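Local coordinates for protein Exo-1,5-alpha-L-arabinofuranobiosidase (Gibberella zeae, PDB 2YDP) that probably releases arabinobiose from the ends of alpha-1,5-linked L-arabinan chains, at residues I16-T21 with K351-A356; T152-P157 with D172-A177; I224-Y229 with G274-V279. The protein carries 1 engineered substitution. All coordinates share one frame; numbering follows the deposited sequence.

Contact 1 of 3, residues I16-T21 with K351-A356. With CA (calcium ion), chain F.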
# COMPACT_ATOMS: atom_id res chain seq x y z
N ILE A 16 12.39 6.05 12.16
CA ILE A 16 11.95 4.79 12.70
C ILE A 16 13.10 3.77 12.55
O ILE A 16 13.41 3.06 13.50
CB ILE A 16 10.67 4.32 11.95
CG1 ILE A 16 9.51 5.30 12.23
CG2 ILE A 16 10.28 2.86 12.30
CD1 ILE A 16 8.27 5.05 11.40
N PHE A 17 13.77 3.75 11.39
CA PHE A 17 14.84 2.76 11.19
C PHE A 17 15.85 3.19 10.14
O PHE A 17 15.49 3.45 9.01
CB PHE A 17 14.27 1.38 10.85
CG PHE A 17 15.32 0.34 10.53
CD1 PHE A 17 16.20 -0.11 11.52
CD2 PHE A 17 15.42 -0.19 9.25
CE1 PHE A 17 17.17 -1.05 11.23
CE2 PHE A 17 16.38 -1.15 8.93
CZ PHE A 17 17.27 -1.58 9.92
N ASP A 18 17.12 3.25 10.54
CA ASP A 18 18.20 3.65 9.65
C ASP A 18 19.00 2.36 9.40
O ASP A 18 19.62 1.83 10.33
CB ASP A 18 19.05 4.75 10.33
CG ASP A 18 20.17 5.31 9.42
OD1 ASP A 18 20.35 4.76 8.32
OD2 ASP A 18 20.86 6.30 9.79
N PRO A 19 18.94 1.80 8.17
CA PRO A 19 19.57 0.49 7.97
C PRO A 19 21.10 0.54 8.01
O PRO A 19 21.70 1.58 7.72
CB PRO A 19 19.10 0.09 6.57
CG PRO A 19 18.93 1.39 5.87
CD PRO A 19 18.28 2.26 6.93
N PRO A 20 21.72 -0.59 8.34
CA PRO A 20 23.18 -0.67 8.36
C PRO A 20 23.75 -0.49 6.96
O PRO A 20 23.09 -0.83 5.96
CB PRO A 20 23.45 -2.12 8.79
CG PRO A 20 22.26 -2.54 9.53
CD PRO A 20 21.09 -1.80 8.92
N THR A 21 25.00 -0.02 6.89
CA THR A 21 25.68 0.11 5.60
C THR A 21 25.66 -1.16 4.76
O THR A 21 25.54 -1.08 3.54
CB THR A 21 27.12 0.63 5.78
OG1 THR A 21 27.05 1.88 6.46
CG2 THR A 21 27.81 0.85 4.40
N LYS A 351 21.19 5.84 1.31
CA LYS A 351 20.56 6.90 2.09
C LYS A 351 19.06 6.71 2.49
O LYS A 351 18.50 7.60 3.15
CB LYS A 351 20.76 8.25 1.39
CG LYS A 351 22.25 8.75 1.45
CD LYS A 351 22.42 10.12 0.81
CE LYS A 351 23.78 10.20 0.11
NZ LYS A 351 24.86 9.74 1.03
N ASN A 352 18.42 5.59 2.09
CA ASN A 352 17.04 5.34 2.51
C ASN A 352 16.98 5.04 4.00
O ASN A 352 17.81 4.30 4.56
CB ASN A 352 16.38 4.15 1.77
CG ASN A 352 16.01 4.46 0.34
OD1 ASN A 352 16.21 5.57 -0.15
ND2 ASN A 352 15.43 3.47 -0.36
N THR A 353 15.99 5.62 4.66
CA THR A 353 15.66 5.24 6.03
C THR A 353 14.15 5.16 6.09
O THR A 353 13.46 5.65 5.17
CB THR A 353 16.15 6.27 7.08
OG1 THR A 353 15.42 7.49 6.92
CG2 THR A 353 17.63 6.54 6.95
N VAL A 354 13.64 4.53 7.17
CA VAL A 354 12.21 4.45 7.41
C VAL A 354 11.87 5.60 8.33
O VAL A 354 12.51 5.76 9.39
CB VAL A 354 11.75 3.11 8.06
CG1 VAL A 354 10.21 3.06 8.15
CG2 VAL A 354 12.29 1.88 7.27
N SER A 355 10.88 6.40 7.94
CA SER A 355 10.52 7.59 8.68
C SER A 355 9.04 7.89 8.53
O SER A 355 8.34 7.31 7.69
CB SER A 355 11.39 8.78 8.25
OG SER A 355 10.97 9.39 7.02
N ALA A 356 8.56 8.80 9.37
CA ALA A 356 7.16 9.23 9.35
C ALA A 356 6.94 10.60 9.95
O ALA A 356 7.71 11.05 10.79
CB ALA A 356 6.27 8.21 10.10
CA CA F . 22.13 3.69 6.96
O HOH W 1 20.47 4.67 5.00
O HOH W 2 23.62 4.70 8.53
O HOH W 3 22.75 2.44 5.06
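F17 and V354 form an antiparallel hydrogen-bonded pair. V354 N gives a nearly straight bond to F17 O (2.8 Å, 175° at the hydrogen). In return V354 O takes two donors, I16 N at 2.8 Å and F17 N at 3.1 Å. Both reach it from the same face of the carbonyl plane. Two residues thus face one, a classic beta bulge. I16 extends its CD1 to A356 CB at 4.0 Å. F17 CB lies on V354 CG2, while the F17 ring turns off to meet W45.

Beyond the bulge the chain turns to a calcium ion. With its CG anti to the backbone N (chi1 -176°), D18 swings its carboxylate out to the metal, which OD1 binds at 2.5 Å. P19 O binds it at 2.3 Å, and three waters add to the shell. Water 1 also donates to N352 O (2.7 Å), so the second segment joins the site through water. T353 rests its CG2 against D18 OD1, and its hydroxyl is held by E15. N352 ND2 is bonded to I344 O and V28 O.

The N-terminal strand 11-17 completes the sheet of the last three strands, the closure known as velcro in beta-propellers. Calcium is bound just past this seam by one carboxylate oxygen, one carbonyl and waters, so it probably helps to fix the chain leaving the strand.

Contact 2 of 3, residues T152-P157 with D172-A177. With EDG (1,4-dideoxy-1,4-imino-L-arabinitol), chain D; AHR (alpha-L-arabinofuranose), chain E.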
# COMPACT_ATOMS: atom_id res chain seq x y z
N THR A 152 5.87 -13.47 -15.57
CA THR A 152 4.55 -13.75 -15.00
C THR A 152 4.43 -13.52 -13.46
O THR A 152 3.68 -14.25 -12.80
CB THR A 152 4.12 -15.21 -15.35
OG1 THR A 152 5.04 -16.12 -14.75
CG2 THR A 152 4.08 -15.43 -16.83
N PRO A 153 5.13 -12.51 -12.89
CA PRO A 153 5.05 -12.35 -11.43
C PRO A 153 3.72 -11.77 -10.92
O PRO A 153 2.90 -11.28 -11.72
CB PRO A 153 6.20 -11.38 -11.11
CG PRO A 153 6.29 -10.55 -12.33
CD PRO A 153 6.08 -11.55 -13.47
N VAL A 154 3.51 -11.87 -9.61
CA VAL A 154 2.41 -11.20 -8.95
C VAL A 154 3.02 -10.31 -7.91
O VAL A 154 4.12 -10.62 -7.44
CB VAL A 154 1.39 -12.17 -8.28
CG1 VAL A 154 0.63 -12.94 -9.40
CG2 VAL A 154 2.07 -13.10 -7.26
N TRP A 155 2.32 -9.23 -7.56
CA TRP A 155 2.89 -8.22 -6.68
C TRP A 155 1.84 -7.48 -5.84
O TRP A 155 0.67 -7.43 -6.21
CB TRP A 155 3.54 -7.10 -7.51
CG TRP A 155 4.32 -7.39 -8.75
CD1 TRP A 155 3.85 -7.38 -10.01
CD2 TRP A 155 5.75 -7.55 -8.86
NE1 TRP A 155 4.88 -7.52 -10.91
CE2 TRP A 155 6.05 -7.66 -10.22
CE3 TRP A 155 6.79 -7.62 -7.92
CZ2 TRP A 155 7.36 -7.81 -10.69
CZ3 TRP A 155 8.09 -7.83 -8.39
CH2 TRP A 155 8.37 -7.90 -9.76
N GLU A 156 2.31 -6.83 -4.75
CA GLU A 156 1.65 -5.63 -4.20
C GLU A 156 0.23 -5.87 -3.62
O GLU A 156 -0.74 -5.22 -4.04
CB GLU A 156 1.63 -4.51 -5.27
CG GLU A 156 3.03 -3.93 -5.57
CD GLU A 156 3.29 -3.51 -7.02
OE1 GLU A 156 2.44 -3.67 -7.92
OE2 GLU A 156 4.42 -3.04 -7.25
N PRO A 157 0.09 -6.79 -2.65
CA PRO A 157 -1.22 -7.05 -2.05
C PRO A 157 -1.78 -5.89 -1.23
O PRO A 157 -1.03 -5.14 -0.56
CB PRO A 157 -0.96 -8.24 -1.13
CG PRO A 157 0.53 -8.06 -0.74
CD PRO A 157 1.16 -7.60 -2.00
N ASP A 172 -0.90 -8.21 -11.37
CA ASP A 172 -0.82 -9.58 -11.94
C ASP A 172 -0.26 -9.54 -13.36
O ASP A 172 -0.84 -8.92 -14.24
CB ASP A 172 -2.24 -10.19 -11.91
CG ASP A 172 -2.28 -11.66 -12.24
OD1 ASP A 172 -1.21 -12.29 -12.49
OD2 ASP A 172 -3.41 -12.22 -12.21
N GLN A 173 0.87 -10.21 -13.56
CA GLN A 173 1.49 -10.32 -14.88
C GLN A 173 1.24 -11.69 -15.53
O GLN A 173 1.82 -11.99 -16.58
CB GLN A 173 2.99 -10.09 -14.80
CG GLN A 173 3.37 -8.68 -14.36
CD GLN A 173 4.85 -8.35 -14.58
OE1 GLN A 173 5.48 -7.72 -13.74
NE2 GLN A 173 5.39 -8.75 -15.74
N ARG A 174 0.39 -12.51 -14.91
CA ARG A 174 0.23 -13.91 -15.34
C ARG A 174 -0.45 -14.08 -16.69
O ARG A 174 -0.22 -15.07 -17.38
CB ARG A 174 -0.47 -14.74 -14.28
CG ARG A 174 0.48 -15.13 -13.12
CD ARG A 174 -0.28 -15.74 -11.93
NE ARG A 174 -1.43 -14.94 -11.48
CZ ARG A 174 -2.16 -15.21 -10.39
NH1 ARG A 174 -1.84 -16.26 -9.63
NH2 ARG A 174 -3.20 -14.46 -10.07
N ASP A 175 -1.24 -13.09 -17.08
CA ASP A 175 -1.93 -13.08 -18.36
C ASP A 175 -0.96 -12.51 -19.40
O ASP A 175 -1.26 -11.54 -20.06
CB ASP A 175 -3.19 -12.22 -18.23
CG ASP A 175 -4.24 -12.52 -19.30
OD1 ASP A 175 -4.00 -13.39 -20.14
OD2 ASP A 175 -5.30 -11.86 -19.31
N ASN A 176 0.21 -13.13 -19.51
CA ASN A 176 1.34 -12.48 -20.19
C ASN A 176 1.27 -12.41 -21.71
O ASN A 176 2.14 -11.81 -22.33
CB ASN A 176 2.68 -13.09 -19.77
CG ASN A 176 2.84 -14.54 -20.20
OD1 ASN A 176 1.87 -15.28 -20.35
ND2 ASN A 176 4.10 -14.96 -20.35
N ALA A 177 0.26 -13.04 -22.30
CA ALA A 177 0.05 -12.98 -23.74
C ALA A 177 -0.84 -11.82 -24.07
O ALA A 177 -0.88 -11.38 -25.22
CB ALA A 177 -0.59 -14.30 -24.27
O2' EDG D . 2.87 -2.60 -10.23
C2' EDG D . 4.18 -2.47 -10.81
C1' EDG D . 4.93 -1.30 -10.15
N4' EDG D . 5.96 -1.93 -9.36
C3' EDG D . 5.01 -3.71 -10.50
O3' EDG D . 5.15 -4.53 -11.66
C4' EDG D . 6.35 -3.18 -10.00
C5' EDG D . 7.05 -4.16 -9.06
O5' EDG D . 8.43 -3.79 -8.95
O5 AHR E . 8.67 -3.58 -4.01
C5 AHR E . 9.93 -3.88 -4.58
C4 AHR E . 9.90 -3.53 -6.06
O4 AHR E . 8.98 -4.39 -6.74
C3 AHR E . 11.20 -3.81 -6.83
O3 AHR E . 12.23 -2.83 -6.60
C2 AHR E . 10.73 -3.81 -8.26
O2 AHR E . 11.59 -4.62 -9.09
C1 AHR E . 9.37 -4.45 -8.12
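W155 keeps its CG beside the backbone N (chi1 -40°), and Q173 does the same (chi1 -64°) with its chain extended beyond CG. These torsions bring the indole edge to the amide. W155 NE1 donates to Q173 OE1 at 2.9 Å, and the oxygen lies in the ring plane. Ring and amide planes are 33° apart. Q173 OE1 also accepts from R209, and its NE2 is bonded to N148 O. The amide is therefore fixed from both ends. The P153 ring lies over one face of the Q173 amide, and P153 O accepts from Q173 N at 2.9 Å, nearly along the C=O axis.

The W155 ring is sandwiched. P153 CB lies over one face near the rim. On the opposite face, C5' of the iminosugar sits 3.5 Å above the plane, over the ring centre. The arabinofuranose reaches the same indole obliquely, at CZ3. Next along the strand, E156 OE1 accepts from O2' of the iminosugar at 2.6 Å and from S171. E156 OE2 lies 2.8 Å from the ring nitrogen N4'.

Outside the pocket, R174 grips D172 side-on. R174 NE reaches D172 OD1 at 2.8 Å, and R174 NH2 reaches D172 OD2 at 3.1 Å. The backbone N of R174 meets OD1 from the other face of the carboxylate, closing an Asx turn. V154 CG1 sits over one face of the guanidinium. V154 and D172 form an antiparallel non-hydrogen-bonded pair.

The chemistry divides into two parts. The ion pair probably helps to fix the turn after strand 165-172. The Q173 amide holds the indole by its N-H edge, while one face of the ring serves as an aromatic platform for the inhibitor.

Contact 3 of 3, residues I224-Y229 with G274-V279. Engineered in segment 224-229: A228 (natural residue Glu).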
# COMPACT_ATOMS: atom_id res chain seq x y z
N ILE A 224 -13.29 4.11 -3.50
CA ILE A 224 -12.37 4.63 -4.51
C ILE A 224 -11.19 3.68 -4.61
O ILE A 224 -10.57 3.30 -3.61
CB ILE A 224 -11.94 6.12 -4.20
CG1 ILE A 224 -11.07 6.70 -5.33
CG2 ILE A 224 -11.36 6.29 -2.75
CD1 ILE A 224 -10.70 8.16 -5.08
N TYR A 225 -10.91 3.31 -5.85
CA TYR A 225 -9.83 2.42 -6.21
C TYR A 225 -8.77 3.26 -6.94
O TYR A 225 -9.06 3.87 -7.96
CB TYR A 225 -10.41 1.33 -7.12
CG TYR A 225 -9.47 0.28 -7.64
CD1 TYR A 225 -9.17 -0.85 -6.87
CD2 TYR A 225 -8.92 0.40 -8.92
CE1 TYR A 225 -8.30 -1.85 -7.37
CE2 TYR A 225 -8.08 -0.57 -9.43
CZ TYR A 225 -7.78 -1.68 -8.65
OH TYR A 225 -6.94 -2.60 -9.18
N VAL A 226 -7.58 3.31 -6.38
CA VAL A 226 -6.52 4.16 -6.90
C VAL A 226 -5.35 3.28 -7.36
O VAL A 226 -5.00 2.29 -6.69
CB VAL A 226 -6.05 5.19 -5.82
CG1 VAL A 226 -4.80 5.96 -6.27
CG2 VAL A 226 -7.19 6.20 -5.45
N TYR A 227 -4.73 3.64 -8.49
CA TYR A 227 -3.62 2.86 -9.04
C TYR A 227 -2.74 3.75 -9.91
O TYR A 227 -3.13 4.89 -10.19
CB TYR A 227 -4.15 1.69 -9.87
CG TYR A 227 -5.07 2.07 -11.01
CD1 TYR A 227 -6.41 2.36 -10.77
CD2 TYR A 227 -4.60 2.14 -12.34
CE1 TYR A 227 -7.26 2.70 -11.78
CE2 TYR A 227 -5.44 2.50 -13.37
CZ TYR A 227 -6.78 2.78 -13.08
OH TYR A 227 -7.70 3.10 -14.07
N ALA A 228 -1.57 3.24 -10.29
CA ALA A 228 -0.66 3.96 -11.20
C ALA A 228 -0.79 3.25 -12.55
O ALA A 228 -0.62 2.04 -12.67
CB ALA A 228 0.79 3.94 -10.66
N TYR A 229 -1.17 4.02 -13.56
CA TYR A 229 -1.46 3.48 -14.88
C TYR A 229 -0.20 3.58 -15.72
O TYR A 229 0.03 4.53 -16.46
CB TYR A 229 -2.63 4.30 -15.47
CG TYR A 229 -3.03 4.03 -16.93
CD1 TYR A 229 -2.46 2.99 -17.66
CD2 TYR A 229 -4.04 4.80 -17.53
CE1 TYR A 229 -2.86 2.74 -19.01
CE2 TYR A 229 -4.46 4.56 -18.87
CZ TYR A 229 -3.86 3.55 -19.59
OH TYR A 229 -4.25 3.31 -20.88
N GLY A 274 3.00 7.49 -10.08
CA GLY A 274 3.75 6.45 -9.45
C GLY A 274 3.21 6.01 -8.10
O GLY A 274 2.70 6.82 -7.30
N SER A 275 3.33 4.71 -7.87
CA SER A 275 3.11 4.10 -6.55
C SER A 275 2.22 4.88 -5.57
O SER A 275 2.69 5.35 -4.51
CB SER A 275 4.46 3.77 -5.91
OG SER A 275 5.18 4.98 -5.61
N PRO A 276 0.91 4.94 -5.86
CA PRO A 276 0.05 5.76 -5.02
C PRO A 276 -0.52 5.04 -3.78
O PRO A 276 -0.42 3.82 -3.65
CB PRO A 276 -1.05 6.23 -5.97
CG PRO A 276 -1.18 5.09 -6.99
CD PRO A 276 0.21 4.44 -7.06
N TYR A 277 -1.11 5.84 -2.91
CA TYR A 277 -1.76 5.35 -1.71
C TYR A 277 -2.93 6.27 -1.33
O TYR A 277 -2.74 7.48 -1.24
CB TYR A 277 -0.75 5.29 -0.57
CG TYR A 277 -1.20 4.34 0.51
CD1 TYR A 277 -2.16 4.72 1.47
CD2 TYR A 277 -0.68 3.03 0.57
CE1 TYR A 277 -2.58 3.81 2.46
CE2 TYR A 277 -1.11 2.11 1.57
CZ TYR A 277 -2.06 2.53 2.49
OH TYR A 277 -2.50 1.67 3.46
N VAL A 278 -4.13 5.69 -1.11
CA VAL A 278 -5.33 6.48 -0.77
C VAL A 278 -5.87 6.13 0.64
O VAL A 278 -5.82 4.97 1.05
CB VAL A 278 -6.46 6.31 -1.82
CG1 VAL A 278 -7.07 4.86 -1.82
CG2 VAL A 278 -7.58 7.32 -1.52
N VAL A 279 -6.29 7.14 1.40
CA VAL A 279 -7.12 6.94 2.61
C VAL A 279 -8.26 7.94 2.53
O VAL A 279 -8.22 8.85 1.70
CB VAL A 279 -6.35 7.19 3.93
CG1 VAL A 279 -5.28 6.07 4.16
CG2 VAL A 279 -5.67 8.59 3.93
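V226 and P276 lie alongside each other, pointing opposite ways, with V226 CG1 3.8 Å from P276 CB. V226 and V278 cross obliquely, and V226 CG2 comes to 3.7 Å from V278 CB. V278 CG1 stands between the backbone N and the carbonyl carbon (chi1 68°), which sends CG2 anti to the N and on to I224. I224 CG2 touches V278 CG2 at 4.1 Å. P276 also lays the CG of its ring against the Y227 peptide, 3.6 Å from Y227 C. Its CD meets the CB of A228 at 3.7 Å. A228 is an engineered residue in place of the natural Glu, and its methyl also lies near the G274-S275 peptide.

No hydrogen bond joins the segments. They run nearly antiparallel. V226, A228, P276 and V278 point toward the other segment, so two successive propeller blades pack face to face by apolar contacts.

Strand 223-230 lies between strands 209-217 and 245-250 of its own sheet, and V245 of the latter touches both V226 and P276. Strand 277-281 is an edge strand of the next sheet. V278 packs on I290 and V292 of its partner strand 289-293, and V278 N reaches back to T214 of strand 209-217.

The three contacts use different sheets of the propeller. Contact 1 pairs neighbouring strands from the two ends of the chain. Contact 2 joins a strand to the end of its hairpin partner and the loop that follows. Contact 3 joins two sheets and is the most central, its centre about 8 Å from the centre of the chain, against about 19 Å and 17 Å for the centres of contacts 1 and 2. Contact 3 is buried and apolar. Contact 2 is buried too, but polar and charged, and its W155, E156 and Q173 line the sugar pocket. Contact 1 is partly buried and ends at calcium and water. Contacts 2 and 3 are nested inside the chain loop that contact 1 closes.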